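Local coordinates for ulvan Lyase-PL25 (Pseudoalteromonas sp. PLSV, PDB 5UAM), which cleaves ulvan, the sulfated uronate-containing polysaccharide of green seaweed cell walls, acting as a family 25 polysaccharide lyase with a beta-propeller fold, at residues T377-D382 against V386-Q391; T404-D409 against M428-K433; S205-K210 against Y262-N267; A223-G226 against N232-V235; I112-G117 against S150-L155. One frame throughout, in Å; residues are numbered along the deposited sequence.

Contact 1 of 5, residues T377-D382 against V386-Q391; sequences TTYNQD and VLSWWQ
Val386 sets its CB over one face of the Tyr379 ring, 4.0 Å from the ring centroid and 19° off the normal, which meets the criterion for a CH-pi contact. Its CG1 lies 3.6 Å from Tyr379 CE1. With chi1 at 67°, Tyr379 CG stands between the backbone N and the carbonyl carbon, and the ring swings toward strand 386-391. There Ser388 OG comes up in the plane of the ring, at its edge; Ser388 OG and Tyr379 OH are both hydrogen-bonded to Glu401. This packing lies on a beta hairpin of one propeller blade: the Thr377-Ser388 and Tyr379-Val386 pairs are hydrogen-bonded, and Thr378-Leu387 between them is not. Val386 O has two donors, Tyr379 N at 3.1 Å and Thr378 OG1 at 2.8 Å, arriving from opposite faces of its plane. Toward the turn the fit slackens. Gln381, exposed to solvent, brings its CB only to 4.5 Å from Val386 CG2 and hands its OE1 to Arg407. The chemistry implies that the buried Thr378 hydroxyl is satisfied by the hairpin's own carbonyl, whereas the tyrosine and serine hydroxyls are hydrogen-bonded to a carboxylate of the next strand.

Contact 2 of 5, residues T404-D409 against M428-K433; sequences TVLRKD and MLVAEK
Apolar contact first: Leu406 CD2 meets Val430 CG1 at 4.0 Å, the two side chains sliding past each other in opposite directions. Leu406 CG lies anti to the backbone N (chi1 -160°), which extends CD2 toward Val430. Phe413 touches both residues. The strands themselves stay well apart, with 8.8 Å from Leu406 CA to Val430 CA, and no hydrogen bond crosses between them. They belong to different four-stranded sheets, successive blades of the propeller: strand 400-408 is outermost in one, strand 428-433 is internal to the other, and side chains alone bridge the gap. Strand 400-408 also carries a classic beta bulge, in which Val405 and Leu406 both face Leu387. The second kind of contact is between an alkyl chain and a carboxylate. Lys408 crosses Glu432 at about a right angle, and its chain, bent at chi2 (-74°), lays CG and CD each 3.5 Å from Glu432 OE2. The charged ends remain separate, Lys408 NZ being 4.9 Å from Glu432 OE2, so any attraction is probably long-range; Glu432 OE1 is hydrogen-bonded to Tyr442.

Contact 3 of 5, residues S205-K210 against Y262-N267; sequences SFLKHK and YFMSFN. With EDO (1,2-ethanediol), chain J.
Met264 touches strand 205-207 through its terminal methyl: CE comes to the edge of the Phe206 ring, near the ring plane and 3.7 Å from Phe206 CD2, and lies 4.1 Å from Leu207 CD2. The methionine chain leaves its strand with chi1 at 62° and then runs extended, which carries CE across between strands whose backbones are well apart; the nearest CA pair, Phe206 CA and Phe266 CA, is 9.7 Å apart. That adjacent residues both point at Met264 follows from a classic beta bulge, where Phe206 and Leu207 together face Trp188. Strand 204-211 closes one run of four antiparallel strands and strand 258-267 lies in the next, consistent with packing between consecutive propeller blades. Around this first shell, Trp273 meets the Phe206 ring with planes about 10° apart, and Tyr237 touches both Leu207 and Met264. Further along residues 205-210, Lys208 NZ is hydrogen-bonded at 2.8 Å to O1 of a 1,2-ethanediol, probably from the crystallisation liquor, and His209 CE1 lies 3.4 Å from the same O1. Asp187 OD1 binds both His209 ND1 and the diol. Replacing His209 with an alanine would probably leave Asp187 OD1 without its imidazole partner and the diol without one flank. Asp187 OD2 holds Ser205 OG, tying the carboxylate to Ser205 as well.

Contact 4 of 5, residues A223-G226 against N232-V235; sequences AWAG and NIIV
Val235 packs along residues 223-225 and can be traced atom by atom. Its CB stands 4.0 Å from Trp224 O. One branch, CG1, lies anti to the backbone N (chi1 -175°), 3.7 Å from Trp224 O and 3.9 Å from Ala223 CB; the other, CG2, reaches Ala225 CB at 4.0 Å. An alanine in place of Val235 would probably open a gap beside the methyls of Ala223 and Ala225. Both strands form a beta hairpin within a propeller blade, and Ala225-Val235 is a non-hydrogen-bonded antiparallel pair. The next pair is hydrogen-bonded: Gly226 N donates to Ile234 O at 2.9 Å, and Ile234 N returns a bond to Gly226 O at 2.8 Å. Both bonds are nearly straight, at 166° and 165°. A side chain at Gly226 would probably collide with its own strand, since a CB would fall 2.6 Å from Trp224 CZ3. The indole is fixed further by stacking on His43 and by a hydrogen bond from NE1 to Ile40 O, while Gln166 pairs with Ala223 O and Ala225 N.

Contact 5 of 5, residues I112-G117 against S150-L155; sequences IHIFYG and SQWEDL
Within one four-stranded antiparallel propeller blade, Trp152 of the outermost strand reaches Ile112 and Ile114 of the second strand in. Its six-membered ring does the touching. Trp152 CZ3 lies 3.2 Å from Ile112 O and 3.7 Å from Ile114 CG1, while CH2 meets Ile112 CG2 at 3.8 Å; the carbonyl and Ile114 approach the indole obliquely. With chi1 at -64°, Trp152 CG stands beside the backbone N and the ring turns inward, and NE1 is hydrogen-bonded to Ile149 O. The axes of the short segments approach to 9.1 Å and cross at -51°, as fits second neighbours in a twisted blade with strand 139-143 between them. Ile66, from strand 64-70 of another sheet, packs against both Ile112 and Trp152. At Tyr116 and the exposed Asp154 the link is polar. Tyr116 OH and Asp154 OD1, too far apart for direct bonding at 4.1 Å, are bridged by two waters; water 2 donates to Asp154 OD1 at 2.7 Å and bonds Tyr116 OH at 3.1 Å. Tyr116 OH is also hydrogen-bonded to Ile84 N.

From the N terminus, contact 5 comes first, closing a loop of 32 residues within a single blade. Contact 3 follows and spans 51 residues, bringing together strands 204-211 and 258-267; contact 4, a tight hairpin, is nested inside that loop. These two touch directly: strand 232-243 pairs with strand 258-267 through Phe266 N to Ile233 O and Met264 O to Val235 N. Contact 1 is a hairpin in a later blade, and contact 2 then closes an 18-residue loop to the following sheet. Contacts 1 and 2 also meet, where Leu387 N pairs with Leu406 O. No loops cross. Contacts 1 and 3 lie on opposite sides of the chain's centre, about 32 Å between centres.

Contact 1 of 5, residues T377-D382 against V386-Q391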
# COMPACT_ATOMS: atom_id res chain seq x y z
N THR A 377 4.62 11.48 -7.83
CA THR A 377 3.41 10.96 -8.43
C THR A 377 3.68 10.46 -9.84
O THR A 377 4.49 11.03 -10.57
CB THR A 377 2.28 12.01 -8.39
OG1 THR A 377 1.18 11.62 -9.22
CG2 THR A 377 2.78 13.31 -8.85
N THR A 378 3.01 9.38 -10.20
CA THR A 378 3.08 8.89 -11.57
C THR A 378 1.78 9.18 -12.32
O THR A 378 0.68 9.08 -11.76
CB THR A 378 3.47 7.41 -11.67
OG1 THR A 378 3.63 7.06 -13.05
CG2 THR A 378 2.44 6.51 -11.09
N TYR A 379 1.93 9.51 -13.59
CA TYR A 379 0.84 9.79 -14.50
C TYR A 379 1.35 9.47 -15.89
O TYR A 379 2.54 9.23 -16.07
CB TYR A 379 0.38 11.25 -14.34
CG TYR A 379 1.38 12.29 -14.79
CD1 TYR A 379 2.41 12.73 -13.96
CD2 TYR A 379 1.30 12.83 -16.06
CE1 TYR A 379 3.31 13.70 -14.41
CE2 TYR A 379 2.20 13.78 -16.51
CZ TYR A 379 3.20 14.22 -15.68
OH TYR A 379 4.09 15.17 -16.14
N ASN A 380 0.46 9.42 -16.87
CA ASN A 380 0.90 9.22 -18.24
C ASN A 380 0.66 10.48 -19.05
O ASN A 380 -0.31 11.23 -18.83
CB ASN A 380 0.28 7.98 -18.89
CG ASN A 380 1.09 6.69 -18.62
OD1 ASN A 380 1.55 6.47 -17.49
ND2 ASN A 380 1.27 5.86 -19.64
N GLN A 381 1.57 10.73 -19.98
CA GLN A 381 1.40 11.77 -20.99
C GLN A 381 1.46 11.02 -22.31
O GLN A 381 2.51 10.47 -22.67
CB GLN A 381 2.48 12.85 -20.92
CG GLN A 381 2.19 13.94 -21.97
CD GLN A 381 3.20 15.07 -21.99
OE1 GLN A 381 4.41 14.84 -21.90
NE2 GLN A 381 2.71 16.29 -22.14
N ASP A 382 0.34 10.99 -23.02
CA ASP A 382 0.23 10.16 -24.21
C ASP A 382 0.53 8.74 -23.75
O ASP A 382 -0.03 8.30 -22.73
CB ASP A 382 1.13 10.73 -25.30
CG ASP A 382 0.82 12.19 -25.62
OD1 ASP A 382 -0.38 12.54 -25.71
OD2 ASP A 382 1.77 12.99 -25.78
N VAL A 386 5.36 8.82 -16.60
CA VAL A 386 6.11 9.90 -15.95
C VAL A 386 6.05 9.68 -14.44
O VAL A 386 4.99 9.32 -13.90
CB VAL A 386 5.55 11.29 -16.32
CG1 VAL A 386 6.43 12.38 -15.74
CG2 VAL A 386 5.40 11.45 -17.84
N LEU A 387 7.17 9.90 -13.76
CA LEU A 387 7.23 9.94 -12.30
C LEU A 387 7.93 11.25 -11.94
O LEU A 387 9.10 11.43 -12.28
CB LEU A 387 7.99 8.74 -11.72
CG LEU A 387 8.07 8.67 -10.20
CD1 LEU A 387 6.70 8.45 -9.62
CD2 LEU A 387 8.96 7.55 -9.77
N SER A 388 7.20 12.17 -11.30
CA SER A 388 7.76 13.49 -11.05
C SER A 388 7.28 14.02 -9.71
O SER A 388 6.27 13.57 -9.16
CB SER A 388 7.43 14.46 -12.17
OG SER A 388 6.02 14.62 -12.29
N TRP A 389 8.04 14.98 -9.20
CA TRP A 389 7.71 15.67 -7.96
C TRP A 389 6.75 16.82 -8.22
O TRP A 389 6.93 17.59 -9.16
CB TRP A 389 8.98 16.24 -7.33
CG TRP A 389 9.91 15.20 -6.74
CD1 TRP A 389 11.02 14.67 -7.31
CD2 TRP A 389 9.77 14.55 -5.46
NE1 TRP A 389 11.59 13.74 -6.47
CE2 TRP A 389 10.85 13.67 -5.32
CE3 TRP A 389 8.85 14.67 -4.42
CZ2 TRP A 389 11.04 12.89 -4.18
CZ3 TRP A 389 9.04 13.89 -3.28
CH2 TRP A 389 10.13 13.01 -3.18
N TRP A 390 5.73 16.93 -7.38
CA TRP A 390 4.77 18.03 -7.42
C TRP A 390 4.73 18.69 -6.05
O TRP A 390 4.55 18.01 -5.03
CB TRP A 390 3.38 17.51 -7.79
CG TRP A 390 3.33 17.05 -9.22
CD1 TRP A 390 3.90 15.93 -9.74
CD2 TRP A 390 2.69 17.72 -10.30
NE1 TRP A 390 3.65 15.85 -11.08
CE2 TRP A 390 2.91 16.94 -11.46
CE3 TRP A 390 1.95 18.90 -10.42
CZ2 TRP A 390 2.42 17.30 -12.71
CZ3 TRP A 390 1.48 19.27 -11.67
CH2 TRP A 390 1.71 18.47 -12.80
N GLN A 391 4.90 20.01 -6.01
CA GLN A 391 5.11 20.76 -4.78
C GLN A 391 3.97 21.76 -4.58
O GLN A 391 3.64 22.52 -5.49
CB GLN A 391 6.43 21.52 -4.83
CG GLN A 391 6.65 22.51 -3.68
CD GLN A 391 7.23 21.86 -2.45
OE1 GLN A 391 8.34 21.34 -2.48
NE2 GLN A 391 6.49 21.90 -1.35

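Contact 2 of 5, residues T404-D409 against M428-K433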
# COMPACT_ATOMS: atom_id res chain seq x y z
N THR A 404 11.40 15.70 -12.84
CA THR A 404 11.04 14.35 -13.25
C THR A 404 12.18 13.40 -12.87
O THR A 404 13.34 13.65 -13.21
CB THR A 404 10.78 14.29 -14.76
OG1 THR A 404 9.60 15.06 -15.07
CG2 THR A 404 10.58 12.86 -15.23
N VAL A 405 11.84 12.32 -12.17
CA VAL A 405 12.82 11.36 -11.67
C VAL A 405 12.95 10.16 -12.61
O VAL A 405 14.00 9.52 -12.67
CB VAL A 405 12.37 10.92 -10.27
CG1 VAL A 405 13.27 9.87 -9.71
CG2 VAL A 405 12.31 12.13 -9.33
N LEU A 406 11.88 9.83 -13.32
CA LEU A 406 11.91 8.72 -14.25
C LEU A 406 10.83 8.93 -15.30
O LEU A 406 9.72 9.34 -14.96
CB LEU A 406 11.70 7.37 -13.53
CG LEU A 406 12.17 6.13 -14.28
CD1 LEU A 406 13.66 6.10 -14.38
CD2 LEU A 406 11.66 4.89 -13.58
N ARG A 407 11.16 8.68 -16.56
CA ARG A 407 10.18 8.81 -17.63
C ARG A 407 10.49 7.75 -18.66
O ARG A 407 11.65 7.61 -19.06
CB ARG A 407 10.25 10.20 -18.25
CG ARG A 407 9.13 10.47 -19.22
CD ARG A 407 9.12 11.91 -19.74
NE ARG A 407 8.03 12.08 -20.69
CZ ARG A 407 7.09 13.02 -20.63
NH1 ARG A 407 6.15 13.03 -21.56
NH2 ARG A 407 7.09 13.94 -19.68
N LYS A 408 9.49 6.96 -19.04
CA LYS A 408 9.70 5.89 -20.02
C LYS A 408 8.61 5.90 -21.08
O LYS A 408 7.42 5.85 -20.76
CB LYS A 408 9.76 4.53 -19.33
CG LYS A 408 10.87 4.41 -18.29
CD LYS A 408 12.22 4.29 -18.95
CE LYS A 408 13.31 4.19 -17.92
NZ LYS A 408 14.65 4.12 -18.57
N ASP A 409 9.02 5.90 -22.33
CA ASP A 409 8.07 5.80 -23.42
C ASP A 409 7.41 4.43 -23.42
O ASP A 409 8.02 3.41 -23.07
CB ASP A 409 8.78 5.99 -24.77
CG ASP A 409 9.65 7.22 -24.81
OD1 ASP A 409 9.14 8.35 -24.61
OD2 ASP A 409 10.85 7.09 -25.09
N MET A 428 11.69 5.69 -3.45
CA MET A 428 10.51 5.02 -3.97
C MET A 428 10.95 3.95 -4.95
O MET A 428 11.95 4.11 -5.64
CB MET A 428 9.56 6.04 -4.63
CG MET A 428 8.26 5.45 -5.17
SD MET A 428 7.17 6.71 -5.89
CE MET A 428 6.36 7.38 -4.44
N LEU A 429 10.16 2.88 -5.01
CA LEU A 429 10.32 1.83 -6.01
C LEU A 429 9.34 2.03 -7.15
O LEU A 429 8.21 2.50 -6.95
CB LEU A 429 10.10 0.47 -5.36
CG LEU A 429 11.22 0.07 -4.43
CD1 LEU A 429 10.79 -0.94 -3.40
CD2 LEU A 429 12.39 -0.49 -5.23
N VAL A 430 9.79 1.68 -8.37
CA VAL A 430 9.01 1.90 -9.58
C VAL A 430 9.14 0.66 -10.45
O VAL A 430 10.23 0.10 -10.57
CB VAL A 430 9.55 3.11 -10.39
CG1 VAL A 430 8.55 3.52 -11.47
CG2 VAL A 430 9.88 4.27 -9.49
N ALA A 431 8.04 0.25 -11.06
CA ALA A 431 8.02 -0.85 -12.03
C ALA A 431 7.58 -0.33 -13.38
O ALA A 431 6.53 0.32 -13.49
CB ALA A 431 7.06 -1.95 -11.55
N GLU A 432 8.37 -0.61 -14.41
CA GLU A 432 8.11 -0.12 -15.76
C GLU A 432 7.28 -1.18 -16.48
O GLU A 432 7.81 -2.10 -17.12
CB GLU A 432 9.44 0.13 -16.48
CG GLU A 432 9.35 0.60 -17.91
CD GLU A 432 10.69 0.61 -18.59
OE1 GLU A 432 11.65 0.02 -18.05
OE2 GLU A 432 10.80 1.22 -19.66
N LYS A 433 5.96 -1.07 -16.37
CA LYS A 433 5.07 -2.04 -16.98
C LYS A 433 5.01 -1.83 -18.49
O LYS A 433 4.59 -0.76 -18.95
CB LYS A 433 3.67 -1.90 -16.39
CG LYS A 433 3.64 -2.15 -14.90
CD LYS A 433 2.22 -2.22 -14.39
CE LYS A 433 1.56 -0.87 -14.39
NZ LYS A 433 0.17 -0.93 -13.85

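Contact 3 of 5, residues S205-K210 against Y262-N267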
# COMPACT_ATOMS: atom_id res chain seq x y z
N SER A 205 -10.47 -6.82 15.21
CA SER A 205 -11.21 -6.13 14.16
C SER A 205 -11.30 -4.64 14.46
O SER A 205 -11.75 -4.25 15.55
CB SER A 205 -12.64 -6.66 14.02
OG SER A 205 -12.65 -7.98 13.53
N PHE A 206 -10.93 -3.80 13.49
CA PHE A 206 -11.08 -2.35 13.64
C PHE A 206 -12.05 -1.71 12.66
O PHE A 206 -12.54 -0.60 12.94
CB PHE A 206 -9.72 -1.62 13.65
CG PHE A 206 -8.99 -1.64 12.34
CD1 PHE A 206 -8.10 -2.66 12.03
CD2 PHE A 206 -9.19 -0.63 11.41
CE1 PHE A 206 -7.43 -2.67 10.82
CE2 PHE A 206 -8.53 -0.63 10.21
CZ PHE A 206 -7.65 -1.66 9.91
N LEU A 207 -12.42 -2.38 11.58
CA LEU A 207 -13.49 -1.94 10.70
C LEU A 207 -14.43 -3.11 10.46
O LEU A 207 -13.98 -4.21 10.14
CB LEU A 207 -13.00 -1.42 9.35
CG LEU A 207 -12.36 -0.02 9.42
CD1 LEU A 207 -11.54 0.25 8.15
CD2 LEU A 207 -13.43 1.04 9.59
N LYS A 208 -15.72 -2.86 10.64
CA LYS A 208 -16.75 -3.90 10.59
C LYS A 208 -17.38 -4.02 9.20
O LYS A 208 -17.87 -3.04 8.65
CB LYS A 208 -17.87 -3.49 11.55
CG LYS A 208 -19.07 -4.42 11.59
CD LYS A 208 -18.69 -5.74 12.24
CE LYS A 208 -19.94 -6.50 12.59
NZ LYS A 208 -19.61 -7.79 13.28
N HIS A 209 -17.44 -5.25 8.70
CA HIS A 209 -18.32 -5.57 7.58
C HIS A 209 -19.63 -6.13 8.12
O HIS A 209 -19.66 -6.81 9.15
CB HIS A 209 -17.68 -6.60 6.63
CG HIS A 209 -17.96 -8.02 6.99
ND1 HIS A 209 -17.26 -8.71 7.96
CD2 HIS A 209 -18.89 -8.89 6.51
CE1 HIS A 209 -17.74 -9.93 8.06
NE2 HIS A 209 -18.72 -10.07 7.19
N LYS A 210 -20.72 -5.85 7.42
CA LYS A 210 -22.05 -6.29 7.84
C LYS A 210 -23.06 -5.91 6.76
O LYS A 210 -22.76 -5.07 5.90
CB LYS A 210 -22.49 -5.65 9.17
CG LYS A 210 -22.45 -4.11 9.18
CD LYS A 210 -23.05 -3.57 10.48
CE LYS A 210 -22.84 -2.08 10.65
NZ LYS A 210 -23.54 -1.30 9.60
N TYR A 262 -11.93 8.60 5.16
CA TYR A 262 -12.08 8.68 6.60
C TYR A 262 -10.70 8.58 7.24
O TYR A 262 -9.74 8.12 6.61
CB TYR A 262 -12.90 7.49 7.10
CG TYR A 262 -14.28 7.30 6.50
CD1 TYR A 262 -14.45 6.72 5.25
CD2 TYR A 262 -15.40 7.62 7.22
CE1 TYR A 262 -15.70 6.50 4.73
CE2 TYR A 262 -16.67 7.40 6.71
CZ TYR A 262 -16.80 6.82 5.47
OH TYR A 262 -18.06 6.60 4.94
N PHE A 263 -10.63 8.97 8.52
CA PHE A 263 -9.37 8.99 9.27
C PHE A 263 -9.58 8.63 10.73
O PHE A 263 -10.50 9.14 11.37
CB PHE A 263 -8.74 10.39 9.22
CG PHE A 263 -7.46 10.49 9.99
CD1 PHE A 263 -6.26 10.14 9.39
CD2 PHE A 263 -7.46 10.88 11.32
CE1 PHE A 263 -5.09 10.20 10.13
CE2 PHE A 263 -6.30 10.92 12.02
CZ PHE A 263 -5.12 10.58 11.43
N MET A 264 -8.70 7.80 11.28
CA MET A 264 -8.67 7.59 12.72
C MET A 264 -7.26 7.21 13.15
O MET A 264 -6.40 6.89 12.33
CB MET A 264 -9.71 6.56 13.16
CG MET A 264 -9.52 5.18 12.59
SD MET A 264 -11.07 4.28 12.82
CE MET A 264 -10.65 2.67 12.14
N SER A 265 -7.05 7.22 14.47
CA SER A 265 -5.75 6.99 15.08
C SER A 265 -5.88 5.89 16.13
O SER A 265 -6.91 5.74 16.78
CB SER A 265 -5.28 8.30 15.73
OG SER A 265 -3.95 8.23 16.22
N PHE A 266 -4.80 5.12 16.29
CA PHE A 266 -4.69 3.98 17.19
C PHE A 266 -3.52 4.25 18.12
O PHE A 266 -2.37 4.33 17.68
CB PHE A 266 -4.46 2.74 16.32
CG PHE A 266 -4.10 1.46 17.05
CD1 PHE A 266 -4.46 1.20 18.36
CD2 PHE A 266 -3.38 0.51 16.36
CE1 PHE A 266 -4.11 -0.02 18.96
CE2 PHE A 266 -3.03 -0.70 16.95
CZ PHE A 266 -3.38 -0.96 18.23
N ASN A 267 -3.80 4.41 19.41
CA ASN A 267 -2.75 4.55 20.40
C ASN A 267 -2.32 3.15 20.82
O ASN A 267 -3.08 2.43 21.47
CB ASN A 267 -3.27 5.35 21.59
CG ASN A 267 -2.21 5.57 22.66
OD1 ASN A 267 -1.41 4.68 22.96
ND2 ASN A 267 -2.23 6.75 23.25
C1 EDO J . -17.55 -10.35 11.69
O1 EDO J . -18.06 -9.07 11.29
C2 EDO J . -18.70 -11.32 11.93
O2 EDO J . -19.47 -11.44 10.72

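Contact 4 of 5, residues A223-G226 against N232-V235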
# COMPACT_ATOMS: atom_id res chain seq x y z
N ALA A 223 -8.32 0.16 3.69
CA ALA A 223 -7.61 0.98 4.66
C ALA A 223 -6.12 1.03 4.34
O ALA A 223 -5.56 0.12 3.72
CB ALA A 223 -7.79 0.41 6.08
N TRP A 224 -5.49 2.11 4.78
CA TRP A 224 -4.04 2.29 4.73
C TRP A 224 -3.60 2.75 6.11
O TRP A 224 -4.03 3.81 6.59
CB TRP A 224 -3.66 3.33 3.68
CG TRP A 224 -2.21 3.36 3.28
CD1 TRP A 224 -1.65 2.73 2.20
CD2 TRP A 224 -1.14 4.06 3.93
NE1 TRP A 224 -0.31 3.01 2.13
CE2 TRP A 224 0.02 3.82 3.18
CE3 TRP A 224 -1.06 4.87 5.07
CZ2 TRP A 224 1.25 4.36 3.54
CZ3 TRP A 224 0.17 5.40 5.41
CH2 TRP A 224 1.29 5.14 4.67
N ALA A 225 -2.76 1.93 6.74
CA ALA A 225 -2.26 2.20 8.07
C ALA A 225 -0.79 2.55 8.01
O ALA A 225 -0.01 1.88 7.33
CB ALA A 225 -2.44 0.97 8.96
N GLY A 226 -0.39 3.58 8.75
CA GLY A 226 1.00 3.98 8.82
C GLY A 226 1.34 4.54 10.18
O GLY A 226 0.46 4.73 11.03
N ASN A 232 1.48 6.21 18.27
CA ASN A 232 0.26 6.14 17.49
C ASN A 232 0.50 5.60 16.09
O ASN A 232 1.55 5.81 15.48
CB ASN A 232 -0.37 7.53 17.36
CG ASN A 232 -0.76 8.09 18.70
OD1 ASN A 232 -1.36 7.38 19.50
ND2 ASN A 232 -0.39 9.34 18.96
N ILE A 233 -0.51 4.88 15.61
CA ILE A 233 -0.66 4.47 14.22
C ILE A 233 -1.86 5.21 13.66
O ILE A 233 -2.86 5.39 14.36
CB ILE A 233 -0.85 2.94 14.15
CG1 ILE A 233 0.49 2.25 14.47
CG2 ILE A 233 -1.45 2.48 12.81
CD1 ILE A 233 0.37 0.74 14.65
N ILE A 234 -1.76 5.68 12.42
CA ILE A 234 -2.84 6.43 11.79
C ILE A 234 -3.37 5.62 10.62
O ILE A 234 -2.64 4.85 9.99
CB ILE A 234 -2.39 7.85 11.36
CG1 ILE A 234 -1.24 7.81 10.37
CG2 ILE A 234 -2.06 8.68 12.61
CD1 ILE A 234 -0.93 9.18 9.78
N VAL A 235 -4.67 5.75 10.36
CA VAL A 235 -5.34 4.92 9.36
C VAL A 235 -6.29 5.80 8.55
O VAL A 235 -7.20 6.42 9.12
CB VAL A 235 -6.11 3.76 10.01
CG1 VAL A 235 -6.69 2.84 8.93
CG2 VAL A 235 -5.19 2.98 10.96

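Contact 5 of 5, residues I112-G117 against S150-L155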
# COMPACT_ATOMS: atom_id res chain seq x y z
N ILE A 112 14.71 -10.00 8.65
CA ILE A 112 13.85 -9.37 7.66
C ILE A 112 12.64 -10.26 7.47
O ILE A 112 12.77 -11.46 7.20
CB ILE A 112 14.61 -9.15 6.34
CG1 ILE A 112 15.88 -8.34 6.62
CG2 ILE A 112 13.73 -8.44 5.31
CD1 ILE A 112 16.92 -8.47 5.58
N HIS A 113 11.46 -9.68 7.62
CA HIS A 113 10.19 -10.36 7.45
C HIS A 113 9.54 -9.92 6.16
O HIS A 113 9.56 -8.73 5.83
CB HIS A 113 9.25 -9.99 8.59
CG HIS A 113 9.72 -10.45 9.92
ND1 HIS A 113 9.19 -11.55 10.56
CD2 HIS A 113 10.72 -9.99 10.71
CE1 HIS A 113 9.82 -11.72 11.71
NE2 HIS A 113 10.74 -10.79 11.82
N ILE A 114 8.95 -10.88 5.45
CA ILE A 114 8.23 -10.63 4.22
C ILE A 114 6.84 -11.24 4.38
O ILE A 114 6.70 -12.44 4.65
CB ILE A 114 8.96 -11.20 2.99
CG1 ILE A 114 10.27 -10.43 2.76
CG2 ILE A 114 8.07 -11.17 1.76
CD1 ILE A 114 10.10 -9.05 2.22
N PHE A 115 5.80 -10.41 4.27
CA PHE A 115 4.42 -10.86 4.27
C PHE A 115 3.93 -10.81 2.83
O PHE A 115 4.20 -9.83 2.12
CB PHE A 115 3.59 -9.93 5.17
CG PHE A 115 4.12 -9.84 6.56
CD1 PHE A 115 3.75 -10.75 7.54
CD2 PHE A 115 5.01 -8.84 6.91
CE1 PHE A 115 4.24 -10.66 8.83
CE2 PHE A 115 5.51 -8.75 8.20
CZ PHE A 115 5.12 -9.66 9.15
N TYR A 116 3.26 -11.86 2.37
CA TYR A 116 3.01 -11.97 0.94
C TYR A 116 1.98 -13.06 0.67
O TYR A 116 1.61 -13.84 1.55
CB TYR A 116 4.31 -12.33 0.21
CG TYR A 116 4.76 -13.76 0.45
CD1 TYR A 116 5.41 -14.13 1.63
CD2 TYR A 116 4.50 -14.76 -0.47
CE1 TYR A 116 5.79 -15.44 1.85
CE2 TYR A 116 4.87 -16.07 -0.25
CZ TYR A 116 5.50 -16.41 0.91
OH TYR A 116 5.87 -17.73 1.12
N GLY A 117 1.52 -13.13 -0.57
CA GLY A 117 0.86 -14.31 -1.08
C GLY A 117 -0.65 -14.36 -0.94
O GLY A 117 -1.27 -15.23 -1.56
N SER A 150 19.60 -13.48 1.63
CA SER A 150 19.83 -14.57 0.68
C SER A 150 19.12 -15.87 1.03
O SER A 150 18.98 -16.73 0.15
CB SER A 150 21.33 -14.83 0.51
OG SER A 150 21.91 -15.40 1.67
N GLN A 151 18.68 -16.07 2.27
CA GLN A 151 18.10 -17.34 2.68
C GLN A 151 16.91 -17.09 3.59
O GLN A 151 16.95 -16.22 4.47
CB GLN A 151 19.12 -18.21 3.44
CG GLN A 151 20.38 -18.55 2.70
CD GLN A 151 21.34 -19.35 3.59
OE1 GLN A 151 20.90 -20.08 4.49
NE2 GLN A 151 22.64 -19.19 3.38
N TRP A 152 15.85 -17.88 3.38
CA TRP A 152 14.53 -17.63 3.95
C TRP A 152 13.93 -18.89 4.53
O TRP A 152 14.22 -20.01 4.09
CB TRP A 152 13.60 -17.07 2.85
CG TRP A 152 14.14 -15.76 2.40
CD1 TRP A 152 15.12 -15.54 1.47
CD2 TRP A 152 13.82 -14.50 2.95
NE1 TRP A 152 15.40 -14.20 1.40
CE2 TRP A 152 14.62 -13.54 2.31
CE3 TRP A 152 12.90 -14.07 3.92
CZ2 TRP A 152 14.56 -12.19 2.64
CZ3 TRP A 152 12.83 -12.73 4.22
CH2 TRP A 152 13.67 -11.80 3.58
N GLU A 153 13.07 -18.71 5.52
CA GLU A 153 12.26 -19.80 6.04
C GLU A 153 10.83 -19.33 6.21
O GLU A 153 10.55 -18.15 6.45
CB GLU A 153 12.81 -20.36 7.36
CG GLU A 153 12.80 -19.37 8.50
CD GLU A 153 13.49 -19.91 9.75
OE1 GLU A 153 14.11 -21.00 9.67
OE2 GLU A 153 13.40 -19.25 10.82
N ASP A 154 9.92 -20.28 6.07
CA ASP A 154 8.51 -20.02 6.23
C ASP A 154 8.13 -19.98 7.70
O ASP A 154 8.53 -20.85 8.49
CB ASP A 154 7.72 -21.13 5.53
CG ASP A 154 8.07 -21.26 4.07
OD1 ASP A 154 8.20 -20.21 3.40
OD2 ASP A 154 8.26 -22.40 3.57
N LEU A 155 7.31 -19.01 8.10
CA LEU A 155 6.67 -19.09 9.41
C LEU A 155 5.18 -19.37 9.31
O LEU A 155 4.63 -20.13 10.09
CB LEU A 155 6.87 -17.80 10.20
CG LEU A 155 8.32 -17.38 10.45
CD1 LEU A 155 8.36 -16.17 11.37
CD2 LEU A 155 9.11 -18.54 11.06
O HOH W 1 6.47 -18.18 3.71
O HOH W 2 7.33 -20.49 0.85